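PDB 3M0K: oxaloacetate acetyl hydrolase from Cryphonectria parasitica, which is an enzyme of the phosphoenolpyruvate phosphomutase family, built on a TIM-barrel fold that here holds a manganese ion and an oxalate ion. Local coordinates for residues H121-I126 with I166-A171; A93-G98 with R107-Y112; L196-R201 with L219-E224; L26-G31 with M244-A249. One frame throughout, in Å; residues are numbered along the deposited sequence.

Interaction 1 (H121-I126 with I166-A171). With OXL (oxalate ion), chain B.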
loop_
_atom_site.group_PDB
_atom_site.type_symbol
_atom_site.label_atom_id
_atom_site.label_comp_id
_atom_site.label_asym_id
_atom_site.label_seq_id
_atom_site.Cartn_x
_atom_site.Cartn_y
_atom_site.Cartn_z
ATOM N N HIS A 121 10.393 15.408 -12.387
ATOM C CA HIS A 121 11.337 16.436 -11.979
ATOM C C HIS A 121 11.956 16.159 -10.625
ATOM O O HIS A 121 11.287 15.728 -9.685
ATOM C CB HIS A 121 10.768 17.853 -12.085
ATOM C CG HIS A 121 9.556 18.109 -11.247
ATOM N ND1 HIS A 121 9.621 18.365 -9.890
ATOM C CD2 HIS A 121 8.252 18.237 -11.587
ATOM C CE1 HIS A 121 8.409 18.594 -9.428
ATOM N NE2 HIS A 121 7.554 18.519 -10.438
ATOM N N LEU A 122 13.266 16.378 -10.574
ATOM C CA LEU A 122 14.106 16.057 -9.436
ATOM C C LEU A 122 14.787 17.349 -9.018
ATOM O O LEU A 122 15.391 18.030 -9.852
ATOM C CB LEU A 122 15.144 15.024 -9.892
ATOM C CG LEU A 122 16.278 14.589 -8.980
ATOM C CD1 LEU A 122 15.736 14.177 -7.632
ATOM C CD2 LEU A 122 17.043 13.443 -9.635
ATOM N N GLU A 123 14.689 17.688 -7.731
ATOM C CA GLU A 123 15.090 19.008 -7.258
ATOM C C GLU A 123 16.287 18.982 -6.324
ATOM O O GLU A 123 16.746 17.919 -5.893
ATOM C CB GLU A 123 13.909 19.722 -6.590
ATOM C CG GLU A 123 13.459 19.051 -5.295
ATOM C CD GLU A 123 12.017 19.380 -4.920
ATOM O OE1 GLU A 123 11.139 19.375 -5.815
ATOM O OE2 GLU A 123 11.763 19.628 -3.719
ATOM N N ASP A 124 16.796 20.172 -6.030
ATOM C CA ASP A 124 17.974 20.314 -5.192
ATOM C C ASP A 124 17.659 20.771 -3.765
ATOM O O ASP A 124 18.542 21.213 -3.046
ATOM C CB ASP A 124 18.981 21.260 -5.847
ATOM C CG ASP A 124 18.392 22.620 -6.146
ATOM O OD1 ASP A 124 17.168 22.794 -5.982
ATOM O OD2 ASP A 124 19.155 23.519 -6.559
ATOM N N GLN A 125 16.402 20.652 -3.347
ATOM C CA GLN A 125 16.057 20.980 -1.970
ATOM C C GLN A 125 16.658 19.973 -1.002
ATOM O O GLN A 125 16.915 18.826 -1.367
ATOM C CB GLN A 125 14.539 21.019 -1.784
ATOM C CG GLN A 125 13.867 22.133 -2.540
ATOM C CD GLN A 125 12.456 22.380 -2.056
ATOM O OE1 GLN A 125 11.538 22.551 -2.853
ATOM N NE2 GLN A 125 12.273 22.385 -0.741
ATOM N N ILE A 126 16.875 20.396 0.239
ATOM C CA ILE A 126 17.294 19.460 1.262
ATOM C C ILE A 126 16.163 18.461 1.440
ATOM O O ILE A 126 15.003 18.775 1.161
ATOM C CB ILE A 126 17.622 20.157 2.592
ATOM C CG1 ILE A 126 16.384 20.853 3.156
ATOM C CG2 ILE A 126 18.747 21.168 2.399
ATOM C CD1 ILE A 126 16.574 21.335 4.575
ATOM N N ILE A 166 13.710 15.745 -15.643
ATOM C CA ILE A 166 13.669 17.194 -15.554
ATOM C C ILE A 166 14.458 17.610 -14.321
ATOM O O ILE A 166 14.129 17.218 -13.201
ATOM C CB ILE A 166 12.205 17.668 -15.466
ATOM C CG1 ILE A 166 11.443 17.224 -16.720
ATOM C CG2 ILE A 166 12.122 19.170 -15.331
ATOM C CD1 ILE A 166 9.940 16.967 -16.490
ATOM N N ALA A 167 15.523 18.382 -14.521
ATOM C CA ALA A 167 16.321 18.844 -13.402
ATOM C C ALA A 167 15.730 20.136 -12.873
ATOM O O ALA A 167 15.720 21.157 -13.562
ATOM C CB ALA A 167 17.776 19.050 -13.826
ATOM N N ARG A 168 15.239 20.094 -11.642
ATOM C CA ARG A 168 14.612 21.270 -11.052
ATOM C C ARG A 168 15.558 21.929 -10.069
ATOM O O ARG A 168 16.221 21.255 -9.298
ATOM C CB ARG A 168 13.302 20.887 -10.364
ATOM C CG ARG A 168 12.797 21.947 -9.399
ATOM C CD ARG A 168 11.428 21.578 -8.855
ATOM N NE ARG A 168 11.140 22.302 -7.621
ATOM C CZ ARG A 168 9.939 22.354 -7.055
ATOM N NH1 ARG A 168 8.904 21.743 -7.624
ATOM N NH2 ARG A 168 9.770 23.025 -5.927
ATOM N N THR A 169 15.652 23.252 -10.119
ATOM C CA THR A 169 16.405 23.955 -9.096
ATOM C C THR A 169 15.516 24.927 -8.351
ATOM O O THR A 169 14.785 25.712 -8.958
ATOM C CB THR A 169 17.659 24.691 -9.633
ATOM O OG1 THR A 169 18.309 25.339 -8.535
ATOM C CG2 THR A 169 17.295 25.735 -10.678
ATOM N N ASP A 170 15.591 24.842 -7.028
ATOM C CA ASP A 170 14.900 25.737 -6.112
ATOM C C ASP A 170 15.868 26.751 -5.518
ATOM O O ASP A 170 15.604 27.323 -4.456
ATOM C CB ASP A 170 14.278 24.913 -4.995
ATOM C CG ASP A 170 13.063 24.152 -5.460
ATOM O OD1 ASP A 170 12.016 24.793 -5.655
ATOM O OD2 ASP A 170 13.152 22.920 -5.640
ATOM N N ALA A 171 16.988 26.975 -6.205
ATOM C CA ALA A 171 18.071 27.772 -5.636
ATOM C C ALA A 171 17.864 29.279 -5.757
ATOM O O ALA A 171 18.576 30.050 -5.112
ATOM C CB ALA A 171 19.397 27.383 -6.268
HETATM C C1 OXL B . 4.047 20.351 -7.006
HETATM C C2 OXL B . 5.266 20.966 -7.684
HETATM O O1 OXL B . 4.184 19.606 -6.099
HETATM O O2 OXL B . 6.347 20.702 -7.293
HETATM O O3 OXL B . 2.771 20.686 -7.455
HETATM O O4 OXL B . 5.102 21.842 -8.763
#

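Interaction 2 (A93-G98 with R107-Y112). With MN (manganese (II) ion), chain C; OXL (oxalate ion), chain B.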
loop_
_atom_site.group_PDB
_atom_site.type_symbol
_atom_site.label_atom_id
_atom_site.label_comp_id
_atom_site.label_asym_id
_atom_site.label_seq_id
_atom_site.Cartn_x
_atom_site.Cartn_y
_atom_site.Cartn_z
ATOM N N ALA A 93 5.697 13.262 -13.533
ATOM C CA ALA A 93 5.380 13.227 -12.118
ATOM C C ALA A 93 6.480 13.867 -11.288
ATOM O O ALA A 93 7.659 13.676 -11.558
ATOM C CB ALA A 93 5.142 11.779 -11.666
ATOM N N ASP A 94 6.077 14.642 -10.290
ATOM C CA ASP A 94 6.978 15.132 -9.261
ATOM C C ASP A 94 7.697 13.926 -8.675
ATOM O O ASP A 94 7.072 12.915 -8.379
ATOM C CB ASP A 94 6.118 15.774 -8.179
ATOM C CG ASP A 94 6.901 16.568 -7.176
ATOM O OD1 ASP A 94 8.151 16.563 -7.181
ATOM O OD2 ASP A 94 6.227 17.216 -6.349
ATOM N N MET A 95 9.015 14.020 -8.522
ATOM C CA MET A 95 9.736 13.022 -7.745
ATOM C C MET A 95 10.544 13.694 -6.646
ATOM O O MET A 95 11.457 13.103 -6.091
ATOM C CB MET A 95 10.611 12.109 -8.620
ATOM C CG MET A 95 11.812 12.761 -9.314
ATOM S SD MET A 95 12.885 11.475 -10.049
ATOM C CE MET A 95 13.774 10.907 -8.630
ATOM N N ASP A 96 10.202 14.944 -6.351
ATOM C CA ASP A 96 10.791 15.633 -5.219
ATOM C C ASP A 96 12.309 15.551 -5.233
ATOM O O ASP A 96 12.937 15.910 -6.231
ATOM C CB ASP A 96 10.202 15.072 -3.927
ATOM C CG ASP A 96 8.732 15.397 -3.794
ATOM O OD1 ASP A 96 8.419 16.563 -3.479
ATOM O OD2 ASP A 96 7.901 14.495 -4.019
ATOM N N THR A 97 12.898 15.092 -4.134
ATOM C CA THR A 97 14.351 14.975 -4.065
ATOM C C THR A 97 14.845 13.557 -4.331
ATOM O O THR A 97 16.039 13.281 -4.240
ATOM C CB THR A 97 14.889 15.446 -2.706
ATOM O OG1 THR A 97 14.310 14.644 -1.674
ATOM C CG2 THR A 97 14.536 16.905 -2.472
ATOM N N GLY A 98 13.928 12.661 -4.666
ATOM C CA GLY A 98 14.289 11.271 -4.865
ATOM C C GLY A 98 14.109 10.438 -3.607
ATOM O O GLY A 98 14.388 9.249 -3.618
ATOM N N ARG A 107 16.156 4.132 -7.093
ATOM C CA ARG A 107 14.993 3.273 -6.877
ATOM C C ARG A 107 13.744 4.005 -7.354
ATOM O O ARG A 107 12.855 3.421 -7.977
ATOM C CB ARG A 107 14.880 2.943 -5.389
ATOM C CG ARG A 107 13.694 2.083 -5.013
ATOM C CD ARG A 107 13.771 1.689 -3.552
ATOM N NE ARG A 107 12.641 0.842 -3.192
ATOM C CZ ARG A 107 12.578 -0.458 -3.441
ATOM N NH1 ARG A 107 13.585 -1.069 -4.041
ATOM N NH2 ARG A 107 11.502 -1.145 -3.086
ATOM N N THR A 108 13.685 5.297 -7.053
ATOM C CA THR A 108 12.533 6.111 -7.427
ATOM C C THR A 108 12.392 6.152 -8.945
ATOM O O THR A 108 11.315 5.907 -9.490
ATOM C CB THR A 108 12.657 7.536 -6.854
ATOM O OG1 THR A 108 12.637 7.475 -5.420
ATOM C CG2 THR A 108 11.506 8.402 -7.327
ATOM N N VAL A 109 13.488 6.445 -9.635
ATOM C CA VAL A 109 13.435 6.517 -11.084
ATOM C C VAL A 109 13.059 5.155 -11.651
ATOM O O VAL A 109 12.241 5.052 -12.566
ATOM C CB VAL A 109 14.774 6.996 -11.666
ATOM C CG1 VAL A 109 14.786 6.859 -13.187
ATOM C CG2 VAL A 109 15.035 8.444 -11.244
ATOM N N GLU A 110 13.652 4.108 -11.091
ATOM C CA GLU A 110 13.370 2.755 -11.548
ATOM C C GLU A 110 11.894 2.435 -11.367
ATOM O O GLU A 110 11.261 1.903 -12.268
ATOM C CB GLU A 110 14.233 1.749 -10.785
ATOM C CG GLU A 110 13.979 0.305 -11.159
ATOM C CD GLU A 110 15.263 -0.499 -11.215
ATOM O OE1 GLU A 110 15.385 -1.488 -10.466
ATOM O OE2 GLU A 110 16.160 -0.128 -12.003
ATOM N N HIS A 111 11.347 2.767 -10.201
ATOM C CA HIS A 111 9.926 2.519 -9.954
ATOM C C HIS A 111 9.011 3.336 -10.863
ATOM O O HIS A 111 8.027 2.819 -11.372
ATOM C CB HIS A 111 9.582 2.752 -8.482
ATOM C CG HIS A 111 9.983 1.616 -7.593
ATOM N ND1 HIS A 111 11.236 1.038 -7.646
ATOM C CD2 HIS A 111 9.301 0.942 -6.639
ATOM C CE1 HIS A 111 11.304 0.055 -6.767
ATOM N NE2 HIS A 111 10.141 -0.028 -6.144
ATOM N N TYR A 112 9.333 4.607 -11.070
ATOM C CA TYR A 112 8.541 5.447 -11.970
ATOM C C TYR A 112 8.575 4.883 -13.386
ATOM O O TYR A 112 7.549 4.795 -14.057
ATOM C CB TYR A 112 9.060 6.890 -11.970
ATOM C CG TYR A 112 8.514 7.774 -10.857
ATOM C CD1 TYR A 112 8.118 7.236 -9.631
ATOM C CD2 TYR A 112 8.421 9.146 -11.030
ATOM C CE1 TYR A 112 7.638 8.059 -8.600
ATOM C CE2 TYR A 112 7.951 9.977 -10.009
ATOM C CZ TYR A 112 7.555 9.429 -8.812
ATOM O OH TYR A 112 7.080 10.254 -7.822
HETATM MN MN MN C . 6.397 19.179 -5.487
HETATM C C1 OXL B . 4.047 20.351 -7.006
HETATM C C2 OXL B . 5.266 20.966 -7.684
HETATM O O1 OXL B . 4.184 19.606 -6.099
HETATM O O2 OXL B . 6.347 20.702 -7.293
HETATM O O3 OXL B . 2.771 20.686 -7.455
HETATM O O4 OXL B . 5.102 21.842 -8.763
HETATM O O HOH W 1 8.664 18.802 -5.846
HETATM O O HOH W 2 6.823 20.715 -3.920
#

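Interaction 3 (L196-R201 with L219-E224). With CA (calcium ion), chain D; OXL (oxalate ion), chain B.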
loop_
_atom_site.group_PDB
_atom_site.type_symbol
_atom_site.label_atom_id
_atom_site.label_comp_id
_atom_site.label_asym_id
_atom_site.label_seq_id
_atom_site.Cartn_x
_atom_site.Cartn_y
_atom_site.Cartn_z
ATOM N N LEU A 196 14.209 22.963 -15.070
ATOM C CA LEU A 196 13.120 23.690 -14.427
ATOM C C LEU A 196 13.697 24.637 -13.396
ATOM O O LEU A 196 14.183 24.219 -12.343
ATOM C CB LEU A 196 12.135 22.715 -13.768
ATOM C CG LEU A 196 11.119 23.240 -12.752
ATOM C CD1 LEU A 196 10.366 24.485 -13.234
ATOM C CD2 LEU A 196 10.163 22.103 -12.397
ATOM N N LEU A 197 13.660 25.926 -13.708
ATOM C CA LEU A 197 14.045 26.933 -12.739
ATOM C C LEU A 197 12.753 27.283 -12.024
ATOM O O LEU A 197 11.846 27.864 -12.618
ATOM C CB LEU A 197 14.651 28.160 -13.427
ATOM C CG LEU A 197 15.476 29.087 -12.518
ATOM C CD1 LEU A 197 16.331 30.077 -13.311
ATOM C CD2 LEU A 197 14.591 29.827 -11.520
ATOM N N GLU A 198 12.655 26.869 -10.768
ATOM C CA GLU A 198 11.429 27.025 -10.001
ATOM C C GLU A 198 11.243 28.467 -9.535
ATOM O O GLU A 198 12.189 29.112 -9.078
ATOM C CB GLU A 198 11.436 26.089 -8.792
ATOM C CG GLU A 198 10.212 26.227 -7.907
ATOM C CD GLU A 198 8.919 26.000 -8.668
ATOM O OE1 GLU A 198 8.862 25.052 -9.482
ATOM O OE2 GLU A 198 7.958 26.773 -8.455
ATOM N N GLY A 199 10.019 28.972 -9.660
ATOM C CA GLY A 199 9.660 30.253 -9.072
ATOM C C GLY A 199 10.320 31.502 -9.637
ATOM O O GLY A 199 10.926 32.269 -8.895
ATOM N N PHE A 200 10.187 31.723 -10.939
ATOM C CA PHE A 200 10.677 32.957 -11.541
ATOM C C PHE A 200 10.089 34.132 -10.779
ATOM O O PHE A 200 9.047 34.005 -10.134
ATOM C CB PHE A 200 10.276 33.050 -13.009
ATOM C CG PHE A 200 10.991 32.073 -13.895
ATOM C CD1 PHE A 200 12.356 32.179 -14.098
ATOM C CD2 PHE A 200 10.298 31.056 -14.531
ATOM C CE1 PHE A 200 13.017 31.284 -14.911
ATOM C CE2 PHE A 200 10.954 30.162 -15.353
ATOM C CZ PHE A 200 12.318 30.279 -15.542
ATOM N N ARG A 201 10.766 35.271 -10.847
ATOM C CA ARG A 201 10.304 36.466 -10.163
ATOM C C ARG A 201 9.661 37.432 -11.144
ATOM O O ARG A 201 8.910 38.324 -10.749
ATOM C CB ARG A 201 11.459 37.141 -9.425
ATOM C CG ARG A 201 11.793 36.507 -8.088
ATOM C CD ARG A 201 12.660 37.437 -7.261
ATOM N NE ARG A 201 12.632 37.099 -5.841
ATOM C CZ ARG A 201 13.159 37.856 -4.885
ATOM N NH1 ARG A 201 13.760 38.999 -5.195
ATOM N NH2 ARG A 201 13.086 37.470 -3.616
ATOM N N LEU A 219 11.173 23.795 -18.733
ATOM C CA LEU A 219 9.798 23.581 -18.330
ATOM C C LEU A 219 9.428 24.704 -17.363
ATOM O O LEU A 219 10.193 25.029 -16.453
ATOM C CB LEU A 219 9.698 22.211 -17.651
ATOM C CG LEU A 219 8.380 21.771 -17.016
ATOM C CD1 LEU A 219 8.418 20.262 -16.856
ATOM C CD2 LEU A 219 8.120 22.433 -15.670
ATOM N N LEU A 220 8.269 25.313 -17.595
ATOM C CA LEU A 220 7.785 26.412 -16.780
ATOM C C LEU A 220 6.762 25.842 -15.804
ATOM O O LEU A 220 5.818 25.185 -16.223
ATOM C CB LEU A 220 7.131 27.468 -17.681
ATOM C CG LEU A 220 6.449 28.644 -16.978
ATOM C CD1 LEU A 220 7.443 29.401 -16.108
ATOM C CD2 LEU A 220 5.813 29.560 -18.013
ATOM N N ASN A 221 6.975 26.051 -14.509
ATOM C CA ASN A 221 5.999 25.608 -13.514
ATOM C C ASN A 221 5.088 26.747 -13.085
ATOM O O ASN A 221 5.492 27.613 -12.305
ATOM C CB ASN A 221 6.685 25.021 -12.284
ATOM C CG ASN A 221 5.695 24.702 -11.171
ATOM O OD1 ASN A 221 4.555 24.334 -11.439
ATOM N ND2 ASN A 221 6.114 24.883 -9.923
ATOM N N SER A 222 3.863 26.743 -13.595
ATOM C CA SER A 222 2.871 27.745 -13.237
ATOM C C SER A 222 2.146 27.316 -11.963
ATOM O O SER A 222 1.524 26.261 -11.934
ATOM C CB SER A 222 1.873 27.901 -14.387
ATOM O OG SER A 222 0.829 28.806 -14.056
ATOM N N VAL A 223 2.242 28.111 -10.905
ATOM C CA VAL A 223 1.583 27.763 -9.653
ATOM C C VAL A 223 0.385 28.668 -9.460
ATOM O O VAL A 223 0.534 29.864 -9.217
ATOM C CB VAL A 223 2.523 27.908 -8.446
ATOM C CG1 VAL A 223 1.814 27.479 -7.169
ATOM C CG2 VAL A 223 3.776 27.077 -8.656
ATOM N N GLU A 224 -0.808 28.100 -9.587
ATOM C CA GLU A 224 -2.014 28.912 -9.521
ATOM C C GLU A 224 -2.136 29.579 -8.159
ATOM O O GLU A 224 -2.101 28.906 -7.122
ATOM C CB GLU A 224 -3.253 28.079 -9.818
ATOM C CG GLU A 224 -4.550 28.853 -9.663
ATOM C CD GLU A 224 -4.710 29.948 -10.705
ATOM O OE1 GLU A 224 -3.837 30.109 -11.584
ATOM O OE2 GLU A 224 -5.731 30.643 -10.652
HETATM CA CA CA D . -6.187 32.779 -9.814
HETATM C C1 OXL B . 4.047 20.351 -7.006
HETATM C C2 OXL B . 5.266 20.966 -7.684
HETATM O O1 OXL B . 4.184 19.606 -6.099
HETATM O O2 OXL B . 6.347 20.702 -7.293
HETATM O O3 OXL B . 2.771 20.686 -7.455
HETATM O O4 OXL B . 5.102 21.842 -8.763
HETATM O O HOH W 3 9.131 27.734 -13.340
HETATM O O HOH W 4 11.896 26.972 -15.704
HETATM O O HOH W 5 7.884 29.924 -12.275
HETATM O O HOH W 6 -7.343 33.857 -11.636
HETATM O O HOH W 7 -4.183 33.742 -10.772
#

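Interaction 4 (L26-G31 with M244-A249). With OXL (oxalate ion), chain B.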
loop_
_atom_site.group_PDB
_atom_site.type_symbol
_atom_site.label_atom_id
_atom_site.label_comp_id
_atom_site.label_asym_id
_atom_site.label_seq_id
_atom_site.Cartn_x
_atom_site.Cartn_y
_atom_site.Cartn_z
ATOM N N LEU A 26 4.642 23.753 -27.381
ATOM C CA LEU A 26 4.653 23.852 -25.933
ATOM C C LEU A 26 3.752 22.756 -25.392
ATOM O O LEU A 26 2.562 22.715 -25.702
ATOM C CB LEU A 26 4.131 25.211 -25.482
ATOM C CG LEU A 26 3.991 25.337 -23.967
ATOM C CD1 LEU A 26 5.358 25.243 -23.299
ATOM C CD2 LEU A 26 3.296 26.643 -23.615
ATOM N N ILE A 27 4.323 21.868 -24.584
ATOM C CA ILE A 27 3.573 20.746 -24.033
ATOM C C ILE A 27 2.879 21.189 -22.754
ATOM O O ILE A 27 3.528 21.443 -21.736
ATOM C CB ILE A 27 4.498 19.545 -23.752
ATOM C CG1 ILE A 27 5.273 19.171 -25.019
ATOM C CG2 ILE A 27 3.693 18.358 -23.253
ATOM C CD1 ILE A 27 6.538 18.366 -24.750
ATOM N N VAL A 28 1.559 21.314 -22.825
ATOM C CA VAL A 28 0.772 21.825 -21.707
ATOM C C VAL A 28 0.263 20.695 -20.833
ATOM O O VAL A 28 -0.476 19.827 -21.303
ATOM C CB VAL A 28 -0.414 22.656 -22.228
ATOM C CG1 VAL A 28 -1.395 23.017 -21.096
ATOM C CG2 VAL A 28 0.108 23.891 -22.942
ATOM N N CYS A 29 0.673 20.712 -19.567
ATOM C CA CYS A 29 0.377 19.630 -18.635
ATOM C C CYS A 29 -0.399 20.130 -17.439
ATOM O O CYS A 29 0.172 20.734 -16.545
ATOM C CB CYS A 29 1.675 18.992 -18.120
ATOM S SG CYS A 29 2.797 18.418 -19.407
ATOM N N PRO A 30 -1.713 19.864 -17.410
ATOM C CA PRO A 30 -2.493 20.231 -16.231
ATOM C C PRO A 30 -2.039 19.399 -15.039
ATOM O O PRO A 30 -1.780 18.202 -15.173
ATOM C CB PRO A 30 -3.922 19.854 -16.633
ATOM C CG PRO A 30 -3.737 18.800 -17.679
ATOM C CD PRO A 30 -2.565 19.307 -18.471
ATOM N N GLY A 31 -1.943 20.033 -13.882
ATOM C CA GLY A 31 -1.545 19.338 -12.682
ATOM C C GLY A 31 -2.723 18.579 -12.103
ATOM O O GLY A 31 -3.738 19.178 -11.724
ATOM N N MET A 244 5.038 23.209 -20.046
ATOM C CA MET A 244 4.491 24.078 -19.022
ATOM C C MET A 244 3.552 23.257 -18.170
ATOM O O MET A 244 2.602 22.678 -18.682
ATOM C CB MET A 244 3.724 25.231 -19.661
ATOM C CG MET A 244 3.265 26.291 -18.678
ATOM S SD MET A 244 2.562 27.683 -19.580
ATOM C CE MET A 244 2.172 28.800 -18.249
ATOM N N ILE A 245 3.827 23.193 -16.879
ATOM C CA ILE A 245 2.944 22.450 -15.992
ATOM C C ILE A 245 2.132 23.398 -15.122
ATOM O O ILE A 245 2.558 24.510 -14.805
ATOM C CB ILE A 245 3.712 21.445 -15.132
ATOM C CG1 ILE A 245 4.517 22.168 -14.057
ATOM C CG2 ILE A 245 4.611 20.582 -16.018
ATOM C CD1 ILE A 245 5.375 21.238 -13.227
ATOM N N PHE A 246 0.948 22.948 -14.739
ATOM C CA PHE A 246 0.042 23.783 -13.974
ATOM C C PHE A 246 -0.235 23.091 -12.655
ATOM O O PHE A 246 -1.214 22.371 -12.508
ATOM C CB PHE A 246 -1.227 24.051 -14.781
ATOM C CG PHE A 246 -0.984 24.904 -15.997
ATOM C CD1 PHE A 246 -1.246 26.259 -15.965
ATOM C CD2 PHE A 246 -0.460 24.351 -17.156
ATOM C CE1 PHE A 246 -1.007 27.051 -17.070
ATOM C CE2 PHE A 246 -0.221 25.142 -18.272
ATOM C CZ PHE A 246 -0.497 26.492 -18.224
ATOM N N SER A 247 0.664 23.329 -11.706
ATOM C CA SER A 247 0.710 22.628 -10.430
ATOM C C SER A 247 -0.615 22.467 -9.711
ATOM O O SER A 247 -0.983 21.362 -9.311
ATOM C CB SER A 247 1.668 23.362 -9.500
ATOM O OG SER A 247 2.981 22.977 -9.796
ATOM N N PHE A 248 -1.314 23.579 -9.521
ATOM C CA PHE A 248 -2.515 23.585 -8.693
ATOM C C PHE A 248 -3.785 23.764 -9.512
ATOM O O PHE A 248 -4.814 24.185 -8.988
ATOM C CB PHE A 248 -2.421 24.680 -7.618
ATOM C CG PHE A 248 -1.478 24.355 -6.491
ATOM C CD1 PHE A 248 -1.967 23.955 -5.260
ATOM C CD2 PHE A 248 -0.103 24.461 -6.657
ATOM C CE1 PHE A 248 -1.103 23.663 -4.211
ATOM C CE2 PHE A 248 0.767 24.164 -5.614
ATOM C CZ PHE A 248 0.265 23.764 -4.390
ATOM N N ALA A 249 -3.721 23.392 -10.784
ATOM C CA ALA A 249 -4.818 23.606 -11.723
ATOM C C ALA A 249 -6.110 22.870 -11.368
ATOM O O ALA A 249 -7.204 23.294 -11.747
ATOM C CB ALA A 249 -4.387 23.230 -13.118
HETATM C C1 OXL B . 4.047 20.351 -7.006
HETATM C C2 OXL B . 5.266 20.966 -7.684
HETATM O O1 OXL B . 4.184 19.606 -6.099
HETATM O O2 OXL B . 6.347 20.702 -7.293
HETATM O O3 OXL B . 2.771 20.686 -7.455
HETATM O O4 OXL B . 5.102 21.842 -8.763
HETATM O O HOH W 8 -3.551 20.323 -9.182
#

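Interaction 1 (H121-I126 with I166-A171)
H121 and L122 run alongside I166 and A167 as parallel strands, tied by L122 N to I166 O (2.9 Å) and by R168 N to L122 O (2.7 Å). Charge takes over beyond the ladder. R168 stretches out beside H121 and E123 and brings NH1 to oxalate O2 (2.8 Å). NE and NH2 grip D170 side-on, one to each carboxylate oxygen, while E123 OE1 sits over one guanidinium face, 3.4 Å from R168 NE, attracting by charge alone. Arginine suits the place: a long chain carries a flat guanidinium whose N-H groups meet oxalate and D170 together. Side-chain hydrogen bonds form a third group: D124 OD1 receives D170 N through its syn lone pair (2.8 Å, 178°), and D124 OD2 receives T169 OG1 (2.8 Å). K137 and R183 supply further charge to D170 and D124, and Y50 OH is hydrogen-bonded to H121 NE2. Strand 164-169 lies between strands 119-122 and 194-197, with helix 142-158 packed on L122 and A167, and helix 177-190 on A167 and T169.

Interaction 2 (A93-G98 with R107-Y112)
Between A93 and Y112 the strand and the helix stand 8.4 Å apart at their CA atoms, and the chain beyond, folded into a type II' turn from M95 to G98, closes on the helix until G98 CA is 6.0 Å from T108 CA. Y112 reaches back across this gap: its OH donates to D94 O (2.7 Å), in the carbonyl plane, with the ring edge-on to that oxygen. Beside the bond, Y112 CE2 rests against A93 CB and M95 CB, so a long aromatic with a polar end suits the spot. M95 is bent at its last torsion (chi3 -79°), which lays CE against T108 CG2 (3.6 Å) and V109 CG2; a flexible thioether can bend to reach both methyls. Facing the other way, D94 OD2 binds manganese at 2.1 Å. D96 N donates to D94 OD1 (2.7 Å) from above the carboxylate plane, an Asx turn that would limit rotation of the metal ligand. Oxalate O1 and O2 and two waters also bind the ion. The pairing belongs to the beta-alpha-beta unit of strand 91-94, helix 102-114 and strand 119-122, with the metal at the C-terminal end of the strand, where TIM barrels carry their sites.

Interaction 3 (L196-R201 with L219-E224)
N221 ND2 donates to E198 OE1 at 2.8 Å (158°), entering by the syn lone pair, with the oxygen near the amide plane and the carboxylate turned 61° from it. E198 bends at chi2 (57°), which swings its carboxylate across to the amide. Asparagine suits this place: its amide offers an N-H to E198 and a carbonyl oxygen to S247 OG, with which OD1 is hydrogen-bonded; ND2 also stands 3.4 Å from oxalate O4. Beside this pair, L196 CD1 lies against N221 CB, and L196 CD2 meets L219 CD2 (3.9 Å), branched aliphatic groups filling the interior. On the far side of the strand L220 CD1 touches the edge of the F200 ring, 3.7 Å from F200 CD2. The backbones diverge, and water fills the seam: one molecule accepts from L197 N and donates to L219 O (2.7 Å), while another accepts from N221 N and donates to L197 O. Farther out, E224 OE2 binds calcium (2.3 Å), a site completed by N225, two waters, and T273 and D275 of a neighbouring subunit. A backbone bond between L219 and G195 joins strands 194-197 and 219-222, closing the ring of eight parallel strands that defines a TIM barrel.

Interaction 4 (L26-G31 with M244-A249)
C29 lies at the centre of a parallel ladder, its N donating to M244 O (2.9 Å) and its O accepting from F246 N. M244 N to I27 O continues it at one end, a weak bond from G31 N to F246 O at the other. Lacking a side chain, G31 lies close to F246 O and S247 O, where a CB would clash. Compact C29 and branched V28 suit close-packed faces, C29 CB meeting I245 CG2 and, on the other face, V28 CG1 meeting F246 CE2 (3.7 Å). F246 has CG anti to its carbonyl carbon (chi1 -67°), which turns the flat ring edge-on to C29 O. Just before its strand begins, L26 sends CD1 to M244 CB. Helix 233-239 covers L26, M244 and F246, and L262 and L265 of a neighbouring subunit pack on P30 and F246. At the turn F246-A249, S247 OG lies 2.6 Å from oxalate O4 and is hydrogen-bonded to N221 OD1. Polar side-chain chemistry is thus confined to the ligand end of an otherwise backbone-bonded, apolar seam.

All four contacts are buried and belong to one parallel eight-stranded barrel, and each touches or borders the oxalate. Interactions 1 and 4 are ladders between adjacent strands; interaction 2 joins a strand to the helix that follows it, and interaction 3 bridges a water-lined seam. Backbone bonds between neighbouring strands link interactions 1 and 2, 1 and 3, and 3 and 4. Charge is densest in interaction 1, manganese is bound in interaction 2 and calcium at the outer end of interaction 3, while interaction 4 pairs backbone hydrogen bonds with mostly apolar side chains. Interactions 3 and 4 both touch the same neighbouring subunit, while the helix of interaction 2 meets two others.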